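Local coordinates for protein multicopper oxidase (Pseudomonas thermotolerans, PDB 6VOW) that probably oxidises small organic substrates as laccases do, passing their electrons through bound copper ions to reduce oxygen to water, at residues A[139-144]-A[443-448]; A[171-176]-A[225-230]; A[349-354]-A[449-454]. All blocks are in the same frame, centred on the assembly; numbering follows the deposited sequence. Where two conformers were deposited one is given.

Contact 1: A[139-144]-A[443-448]; sequences ESSASQ and DHMETG. With CU (copper (II) ion), chain D.
Glu446, at the end of helix 442-446, lays its carboxylate against the N-terminus of helix 141-146, so an acid carried by one helix accepts from an N-H in the first turn of another. The contact joins sequence-distant parts of the multicopper oxidase fold near its copper sites.

The tight part is small. OE1 of Glu446 accepts from the backbone N of Ala142 with an almost straight N-H...O angle of 174°; at 2.5 Å the bond is very short, and its exact length is doubtful. The N of Ser141 is also near this oxygen, but its angle is too poor for a bond. CB of Ala142 lies over one face of the carboxylate, off its centre, 3.2 Å from OE1 and equally close to OE2 of Glu446. The acid gets this far because its chain is extended beyond CG. Beside it, Met445 bends at chi3 (86°), which turns CE to Ser141; CE is only 3.4 Å from CB of Ser141, tighter than usual for two carbons.

The looser side holds Ser140 and Ser143. Ser140 fills the N-cap position, yet its side chain makes no capping bond, and its CB points away from the other helix. A water takes up the polar atoms here: it donates to OE1 of Glu446 at 2.8 Å and accepts from the N of Ser143. The hydroxyl of Ser143 turns to Arg147.

On the side of its helix turned away from 139-144, His444 binds a copper ion through ND1 at 2.1 Å, together with His388 and Cys439. The chain then leaves helical geometry at Thr447, whose OG1 donates back to the carbonyl O of Asp443 at 2.8 Å, tilted 31° from the carbonyl plane.

Contact 2: A[171-176]-A[225-230]; sequences LKTWHV and NLDNTV
Leu171 meets Asn225 in a parallel bridge. The carbonyl O of Leu171 accepts from Leu226 N at 2.8 Å. Asn225 meanwhile folds the following loop: its OD1 accepts from Asp227 N, while ND2 donates to the O of Val230, which lies close to the plane of the Asn225 amide.

At Lys172 the chain bends at chi3 and chi4. CD rests on one face of the Trp174 ring, offset toward the rim, and CE stands 3.8 Å from the O of Leu226, a buried carbonyl with no partner in the model. NZ passes on to the O of Leu145; a water bridges it to OD1 of Asp227, with the two charged groups not in contact.

Thr173 carries the main bond. Its N donates to OD1 of Asp227 at 2.5 Å, very short and bent to 146°; the O of Thr173 also comes close to this oxygen, so the exact carboxylate position is doubtful. CG2 of Thr173 packs on CG2 of Val230 at 3.6 Å, the two side chains crossing at about a right angle, and OG1 bonds to Tyr232 and Thr201. The other oxygen, OD2 of Asp227, is gripped from opposite faces of its plane by Thr229 N and, at 172°, by Val230 N. An alanine here would probably leave the N-H groups of Thr173, Thr229 and Val230 without their acceptor and the loop freer to shift.

His175 turns the edge of its ring to the loop, CE1 lying 4.2 Å from CB of Asn228, while NE2 bonds to the O of Thr196.

Successive Asx turns, at Asn225 and at Asp227, thus fold the loop after strand 218-225 against the end of its parallel neighbour 165-174, within a sheet of the cupredoxin-type sandwich characteristic of multicopper oxidases.

Contact 3: A[349-354]-A[449-454]; sequences QINGQA and LMAAIE
The amide of Asn351 is the flat group that meets Leu449, Met450 and Ala451. CD1 of Leu449 and the backbone N of Met450 stand on the same side of its plane, each nearly 3 Å from it, with CD1 3.9 Å from CG of Asn351. CB of Ala451 sits beyond the edge of the amide, less far from the plane and on its other side. The amide is probably turned over in the model, so its oxygen and nitrogen cannot be told apart with confidence. The amide of Gln349 is carried elsewhere by a bend at chi2 (-92°); the part of this residue that touches is CB, 3.7 Å from CB of Leu449.

Leu449 has CG anti to the backbone N (chi1 -159°), and CD1 comes 3.2 Å from the O of Ile350, a buried carbonyl with no polar partner in the model. The Asn351 and Leu449 side chains cross at about a right angle.

The loop that does the covering closes as a type I' beta turn from Asn351 to Ala354, held both ways: Asn351 N donates to the O of Ala354 at 2.7 Å, and Ala354 N returns a bond to the O of Asn351. Strand 450-455 pairs with strand 433-439 in the cupredoxin-type sheet that also supplies Cys439.

CD2 of Leu449 lies 3.3 Å from the copper ion bound by His388, Cys439 and His444. Leu449 follows the ligand cysteine by ten residues, consistent with the non-ligating axial position that leucine takes in some laccases.

Overall arrangement
Contacts 1 and 3 share the C-terminal part of the chain: a short turn links helix 442-446 to strand 450-455, and their segments alternate along the sequence. Their centres lie about 14 Å apart, joined by a probable hydrogen bond from Leu449 N to His444 O, and both contacts border the copper of His388, Cys439 and His444. Contact 2, lying between the segments of contact 1 in sequence, joins the end of strand 165-174 to the loop leaving its parallel neighbour 218-225. Its centre is about 13 Å from that of contact 1, and Asn228 ND2 probably bonds to Ala142 O. Contacts 2 and 3, about 24 Å apart between centres, do not touch; helix 141-146 touches both the C-terminal copper-binding part and that loop.

Contact 1: A[139-144]-A[443-448]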
loop_
_atom_site.group_PDB
_atom_site.type_symbol
_atom_site.label_atom_id
_atom_site.label_comp_id
_atom_site.label_asym_id
_atom_site.label_seq_id
_atom_site.Cartn_x
_atom_site.Cartn_y
_atom_site.Cartn_z
ATOM N N GLU A 139 -2.909 -6.047 13.253
ATOM C CA GLU A 139 -3.280 -6.219 14.628
ATOM C C GLU A 139 -3.009 -4.869 15.224
ATOM O O GLU A 139 -1.938 -4.341 14.985
ATOM C CB GLU A 139 -2.407 -7.284 15.328
ATOM C CG GLU A 139 -2.693 -7.467 16.838
ATOM C CD GLU A 139 -3.532 -8.696 17.240
ATOM O OE1 GLU A 139 -3.316 -9.246 18.358
ATOM O OE2 GLU A 139 -4.428 -9.103 16.481
ATOM N N SER A 140 -3.944 -4.307 15.993
ATOM C CA SER A 140 -3.736 -2.990 16.632
ATOM C C SER A 140 -3.263 -1.982 15.591
ATOM O O SER A 140 -2.308 -1.267 15.787
ATOM C CB SER A 140 -2.680 -3.087 17.777
ATOM O OG SER A 140 -2.961 -4.133 18.699
ATOM N N SER A 141 -3.967 -1.936 14.487
ATOM C CA SER A 141 -3.435 -1.448 13.265
ATOM C C SER A 141 -3.174 0.030 13.322
ATOM O O SER A 141 -2.055 0.457 13.086
ATOM C CB SER A 141 -4.348 -1.846 12.090
ATOM O OG SER A 141 -4.588 -3.274 12.010
ATOM N N ALA A 142 -4.156 0.823 13.733
ATOM C CA ALA A 142 -4.040 2.307 13.800
ATOM C C ALA A 142 -2.847 2.718 14.617
ATOM O O ALA A 142 -1.990 3.549 14.205
ATOM C CB ALA A 142 -5.327 2.893 14.400
ATOM N N SER A 143 -2.789 2.104 15.787
ATOM C CA SER A 143 -1.684 2.325 16.698
ATOM C C SER A 143 -0.300 1.826 16.149
ATOM O O SER A 143 0.733 2.552 16.151
ATOM C CB SER A 143 -2.037 1.639 18.041
ATOM O OG SER A 143 -0.958 1.868 18.915
ATOM N N GLN A 144 -0.270 0.593 15.722
ATOM C CA GLN A 144 1.022 -0.042 15.304
ATOM C C GLN A 144 1.510 0.526 13.969
ATOM O O GLN A 144 2.666 0.862 13.848
ATOM C CB GLN A 144 0.916 -1.548 15.298
ATOM C CG GLN A 144 0.744 -2.230 16.657
ATOM C CD GLN A 144 0.879 -3.759 16.664
ATOM O OE1 GLN A 144 0.784 -4.365 17.712
ATOM N NE2 GLN A 144 1.079 -4.371 15.544
ATOM N N ASP A 443 -8.259 4.037 10.569
ATOM C CA ASP A 443 -9.496 4.455 11.294
ATOM C C ASP A 443 -10.809 3.937 10.815
ATOM O O ASP A 443 -11.616 3.527 11.610
ATOM C CB ASP A 443 -9.623 5.964 11.176
ATOM C CG ASP A 443 -9.033 6.641 12.293
ATOM O OD1 ASP A 443 -8.241 6.024 13.020
ATOM O OD2 ASP A 443 -9.393 7.801 12.479
ATOM N N HIS A 444 -11.070 3.996 9.534
ATOM C CA HIS A 444 -12.329 3.479 9.038
ATOM C C HIS A 444 -12.380 2.000 9.139
ATOM O O HIS A 444 -13.462 1.490 9.386
ATOM C CB HIS A 444 -12.553 3.818 7.592
ATOM C CG HIS A 444 -12.755 5.259 7.364
ATOM N ND1 HIS A 444 -12.900 5.768 6.107
ATOM C CD2 HIS A 444 -12.799 6.313 8.218
ATOM C CE1 HIS A 444 -13.075 7.075 6.184
ATOM N NE2 HIS A 444 -13.001 7.433 7.452
ATOM N N MET A 445 -11.237 1.321 8.910
ATOM C CA MET A 445 -11.176 -0.121 8.978
ATOM C C MET A 445 -11.451 -0.496 10.415
ATOM O O MET A 445 -12.227 -1.402 10.666
ATOM C CB MET A 445 -9.793 -0.644 8.579
ATOM C CG MET A 445 -9.520 -2.124 8.887
ATOM S SD MET A 445 -7.757 -2.487 8.633
ATOM C CE MET A 445 -7.248 -2.001 10.261
ATOM N N GLU A 446 -10.824 0.213 11.357
ATOM C CA GLU A 446 -11.027 -0.104 12.781
ATOM C C GLU A 446 -12.370 0.300 13.327
ATOM O O GLU A 446 -12.757 -0.243 14.401
ATOM C CB GLU A 446 -9.951 0.471 13.679
ATOM C CG GLU A 446 -8.604 -0.298 13.604
ATOM C CD GLU A 446 -7.527 0.314 14.519
ATOM O OE1 GLU A 446 -6.352 -0.089 14.356
ATOM O OE2 GLU A 446 -7.807 1.203 15.392
ATOM N N THR A 447 -13.085 1.233 12.660
ATOM C CA THR A 447 -14.375 1.666 13.175
ATOM C C THR A 447 -15.455 1.094 12.313
ATOM O O THR A 447 -16.488 1.730 12.159
ATOM C CB THR A 447 -14.476 3.204 13.314
ATOM O OG1 THR A 447 -14.308 3.885 12.050
ATOM C CG2 THR A 447 -13.423 3.660 14.294
ATOM N N GLY A 448 -15.216 -0.078 11.709
ATOM C CA GLY A 448 -16.289 -0.787 11.015
ATOM C C GLY A 448 -16.186 -1.120 9.518
ATOM O O GLY A 448 -16.934 -1.983 9.028
HETATM CU CU CU D . -12.575 4.734 4.344
HETATM O O HOH W 1 -5.314 0.359 16.926
#

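Contact 2: A[171-176]-A[225-230]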
loop_
_atom_site.group_PDB
_atom_site.type_symbol
_atom_site.label_atom_id
_atom_site.label_comp_id
_atom_site.label_asym_id
_atom_site.label_seq_id
_atom_site.Cartn_x
_atom_site.Cartn_y
_atom_site.Cartn_z
ATOM N N LEU A 171 6.136 7.385 1.758
ATOM C CA LEU A 171 5.428 8.505 2.346
ATOM C C LEU A 171 4.735 8.122 3.622
ATOM O O LEU A 171 4.043 7.139 3.675
ATOM C CB LEU A 171 4.330 8.929 1.400
ATOM C CG LEU A 171 4.909 9.473 0.087
ATOM C CD1 LEU A 171 3.837 9.551 -0.984
ATOM C CD2 LEU A 171 5.426 10.839 0.402
ATOM N N LYS A 172 4.882 8.969 4.625
ATOM C CA LYS A 172 4.166 8.793 5.863
ATOM C C LYS A 172 3.905 10.143 6.523
ATOM O O LYS A 172 4.820 11.007 6.649
ATOM C CB LYS A 172 4.918 7.841 6.812
ATOM C CG LYS A 172 4.035 7.385 7.955
ATOM C CD LYS A 172 4.704 6.360 8.808
ATOM C CE LYS A 172 3.629 5.411 9.309
ATOM N NZ LYS A 172 2.757 6.027 10.328
ATOM N N THR A 173 2.645 10.319 6.933
ATOM C CA THR A 173 2.187 11.552 7.595
ATOM C C THR A 173 1.924 11.181 9.056
ATOM O O THR A 173 0.906 10.561 9.393
ATOM C CB THR A 173 0.965 12.117 6.836
ATOM O OG1 THR A 173 1.478 12.588 5.617
ATOM C CG2 THR A 173 0.220 13.307 7.582
ATOM N N TRP A 174 2.916 11.526 9.874
ATOM C CA TRP A 174 3.001 11.104 11.228
ATOM C C TRP A 174 2.135 11.944 12.115
ATOM O O TRP A 174 2.256 13.176 12.123
ATOM C CB TRP A 174 4.413 11.292 11.712
ATOM C CG TRP A 174 5.405 10.348 11.140
ATOM C CD1 TRP A 174 6.188 10.532 10.018
ATOM C CD2 TRP A 174 5.787 9.106 11.694
ATOM N NE1 TRP A 174 6.995 9.467 9.846
ATOM C CE2 TRP A 174 6.775 8.570 10.867
ATOM C CE3 TRP A 174 5.361 8.366 12.812
ATOM C CZ2 TRP A 174 7.383 7.354 11.130
ATOM C CZ3 TRP A 174 5.951 7.142 13.047
ATOM C CH2 TRP A 174 6.951 6.638 12.209
ATOM N N HIS A 175 1.370 11.255 12.947
ATOM C CA HIS A 175 0.563 11.848 13.986
ATOM C C HIS A 175 1.459 12.173 15.153
ATOM O O HIS A 175 1.405 11.540 16.157
ATOM C CB HIS A 175 -0.457 10.852 14.511
ATOM C CG HIS A 175 -1.353 10.276 13.486
ATOM N ND1 HIS A 175 -0.928 9.409 12.508
ATOM C CD2 HIS A 175 -2.682 10.383 13.329
ATOM C CE1 HIS A 175 -1.950 9.074 11.742
ATOM N NE2 HIS A 175 -3.019 9.661 12.207
ATOM N N VAL A 176 2.278 13.196 15.021
ATOM C CA VAL A 176 3.042 13.689 16.136
ATOM C C VAL A 176 2.790 15.184 16.203
ATOM O O VAL A 176 2.587 15.817 15.169
ATOM C CB VAL A 176 4.542 13.327 16.009
ATOM C CG1 VAL A 176 4.684 11.845 15.800
ATOM C CG2 VAL A 176 5.234 14.072 14.909
ATOM N N ASN A 225 2.758 4.743 -0.424
ATOM C CA ASN A 225 2.038 5.522 0.579
ATOM C C ASN A 225 1.902 4.613 1.793
ATOM O O ASN A 225 1.068 3.674 1.816
ATOM C CB ASN A 225 0.686 6.011 0.038
ATOM C CG ASN A 225 -0.123 6.763 1.116
ATOM O OD1 ASN A 225 0.124 6.618 2.321
ATOM N ND2 ASN A 225 -1.087 7.574 0.670
ATOM N N LEU A 226 2.752 4.857 2.788
ATOM C CA LEU A 226 2.743 4.045 3.923
ATOM C C LEU A 226 1.935 4.667 5.018
ATOM O O LEU A 226 1.991 4.174 6.129
ATOM C CB LEU A 226 4.159 3.674 4.393
ATOM C CG LEU A 226 5.044 3.116 3.315
ATOM C CD1 LEU A 226 6.332 2.680 3.978
ATOM C CD2 LEU A 226 4.424 1.907 2.622
ATOM N N ASP A 227 1.086 5.635 4.682
ATOM C CA ASP A 227 0.323 6.327 5.662
ATOM C C ASP A 227 -0.944 5.620 6.064
ATOM O O ASP A 227 -1.493 4.927 5.323
ATOM C CB ASP A 227 -0.014 7.711 5.210
ATOM C CG ASP A 227 -0.375 8.606 6.415
ATOM O OD1 ASP A 227 0.579 8.950 7.198
ATOM O OD2 ASP A 227 -1.633 8.847 6.610
ATOM N N ASN A 228 -1.389 5.842 7.286
ATOM C CA ASN A 228 -2.691 5.344 7.845
ATOM C C ASN A 228 -3.874 5.973 7.186
ATOM O O ASN A 228 -4.923 5.351 7.179
ATOM C CB ASN A 228 -2.871 5.764 9.336
ATOM C CG ASN A 228 -1.995 5.001 10.305
ATOM O OD1 ASN A 228 -0.850 4.716 10.006
ATOM N ND2 ASN A 228 -2.529 4.703 11.509
ATOM N N THR A 229 -3.786 7.236 6.752
ATOM C CA THR A 229 -5.026 8.003 6.292
ATOM C C THR A 229 -4.876 8.964 5.105
ATOM O O THR A 229 -5.864 9.219 4.390
ATOM C CB THR A 229 -5.690 8.795 7.477
ATOM O OG1 THR A 229 -5.234 10.143 7.505
ATOM C CG2 THR A 229 -5.344 8.198 8.723
ATOM N N VAL A 230 -3.683 9.508 4.905
ATOM C CA VAL A 230 -3.500 10.517 3.881
ATOM C C VAL A 230 -3.588 10.026 2.407
ATOM O O VAL A 230 -3.160 8.993 2.076
ATOM C CB VAL A 230 -2.246 11.347 4.150
ATOM C CG1 VAL A 230 -2.005 12.348 3.056
ATOM C CG2 VAL A 230 -2.398 12.076 5.472
HETATM O O HOH W 2 0.312 7.743 9.617
HETATM O O HOH W 3 -1.468 10.499 8.682
#

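Contact 3: A[349-354]-A[449-454]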
loop_
_atom_site.group_PDB
_atom_site.type_symbol
_atom_site.label_atom_id
_atom_site.label_comp_id
_atom_site.label_asym_id
_atom_site.label_seq_id
_atom_site.Cartn_x
_atom_site.Cartn_y
_atom_site.Cartn_z
ATOM N N GLN A 349 -18.742 3.110 10.448
ATOM C CA GLN A 349 -18.835 2.685 9.081
ATOM C C GLN A 349 -19.342 1.250 9.049
ATOM O O GLN A 349 -19.151 0.488 9.981
ATOM C CB GLN A 349 -17.464 2.840 8.395
ATOM C CG GLN A 349 -16.782 4.194 8.688
ATOM C CD GLN A 349 -17.065 5.333 7.669
ATOM O OE1 GLN A 349 -17.818 5.190 6.644
ATOM N NE2 GLN A 349 -16.445 6.482 7.926
ATOM N N ILE A 350 -19.915 0.894 7.912
ATOM C CA ILE A 350 -20.760 -0.244 7.743
ATOM C C ILE A 350 -20.338 -0.764 6.345
ATOM O O ILE A 350 -19.877 0.043 5.529
ATOM C CB ILE A 350 -22.255 0.238 7.836
ATOM C CG1 ILE A 350 -23.001 -0.352 9.066
ATOM C CG2 ILE A 350 -23.049 0.021 6.535
ATOM C CD1 ILE A 350 -24.417 0.220 9.270
ATOM N N ASN A 351 -20.408 -2.095 6.110
ATOM C CA ASN A 351 -20.356 -2.736 4.772
ATOM C C ASN A 351 -21.602 -3.566 4.502
ATOM O O ASN A 351 -21.762 -4.641 5.090
ATOM C CB ASN A 351 -19.107 -3.647 4.639
ATOM C CG ASN A 351 -17.938 -2.920 4.078
ATOM O OD1 ASN A 351 -18.140 -1.893 3.467
ATOM N ND2 ASN A 351 -16.713 -3.418 4.279
ATOM N N GLY A 352 -22.478 -3.097 3.621
ATOM C CA GLY A 352 -23.707 -3.830 3.382
ATOM C C GLY A 352 -24.579 -3.889 4.631
ATOM O O GLY A 352 -25.208 -4.917 4.907
ATOM N N GLN A 353 -24.646 -2.773 5.358
ATOM C CA GLN A 353 -25.171 -2.727 6.732
ATOM C C GLN A 353 -24.381 -3.479 7.884
ATOM O O GLN A 353 -24.866 -3.509 9.025
ATOM C CB GLN A 353 -26.653 -3.155 6.730
ATOM N N ALA A 354 -23.187 -4.046 7.655
ATOM C CA ALA A 354 -22.505 -4.774 8.744
ATOM C C ALA A 354 -21.293 -3.982 9.094
ATOM O O ALA A 354 -20.571 -3.732 8.249
ATOM C CB ALA A 354 -22.146 -6.192 8.318
ATOM N N LEU A 449 -15.305 -0.458 8.771
ATOM C CA LEU A 449 -15.322 -0.579 7.307
ATOM C C LEU A 449 -14.420 -1.736 6.859
ATOM O O LEU A 449 -13.363 -1.556 6.243
ATOM C CB LEU A 449 -14.910 0.744 6.683
ATOM C CG LEU A 449 -15.294 1.027 5.244
ATOM C CD1 LEU A 449 -16.773 0.708 5.027
ATOM C CD2 LEU A 449 -14.982 2.497 4.918
ATOM N N MET A 450 -14.868 -2.946 7.191
ATOM C CA MET A 450 -14.152 -4.137 6.877
ATOM C C MET A 450 -15.123 -5.283 6.816
ATOM O O MET A 450 -16.139 -5.324 7.541
ATOM C CB MET A 450 -13.044 -4.398 7.861
ATOM C CG MET A 450 -12.365 -5.742 7.750
ATOM S SD MET A 450 -10.665 -5.683 8.337
ATOM C CE MET A 450 -10.740 -5.710 10.130
ATOM N N ALA A 451 -14.835 -6.184 5.907
ATOM C CA ALA A 451 -15.565 -7.396 5.846
ATOM C C ALA A 451 -14.616 -8.494 5.435
ATOM O O ALA A 451 -13.426 -8.279 5.195
ATOM C CB ALA A 451 -16.671 -7.234 4.864
ATOM N N ALA A 452 -15.141 -9.691 5.415
ATOM C CA ALA A 452 -14.386 -10.842 5.041
ATOM C C ALA A 452 -15.128 -11.538 3.886
ATOM O O ALA A 452 -16.366 -11.660 3.892
ATOM C CB ALA A 452 -14.222 -11.755 6.244
ATOM N N ILE A 453 -14.360 -11.918 2.864
ATOM C CA ILE A 453 -14.878 -12.634 1.689
ATOM C C ILE A 453 -14.215 -13.991 1.703
ATOM O O ILE A 453 -12.973 -14.078 1.585
ATOM C CB ILE A 453 -14.530 -11.912 0.397
ATOM C CG1 ILE A 453 -15.320 -10.592 0.327
ATOM C CG2 ILE A 453 -14.793 -12.828 -0.801
ATOM C CD1 ILE A 453 -14.727 -9.611 -0.613
ATOM N N GLU A 454 -15.032 -15.037 1.857
ATOM C CA GLU A 454 -14.543 -16.423 1.853
ATOM C C GLU A 454 -14.435 -16.910 0.392
ATOM O O GLU A 454 -15.423 -16.795 -0.374
ATOM C CB GLU A 454 -15.468 -17.340 2.667
ATOM C CG GLU A 454 -14.918 -18.762 2.790
ATOM C CD GLU A 454 -15.727 -19.690 3.654
ATOM O OE1 GLU A 454 -16.291 -19.229 4.661
ATOM O OE2 GLU A 454 -15.753 -20.895 3.342
#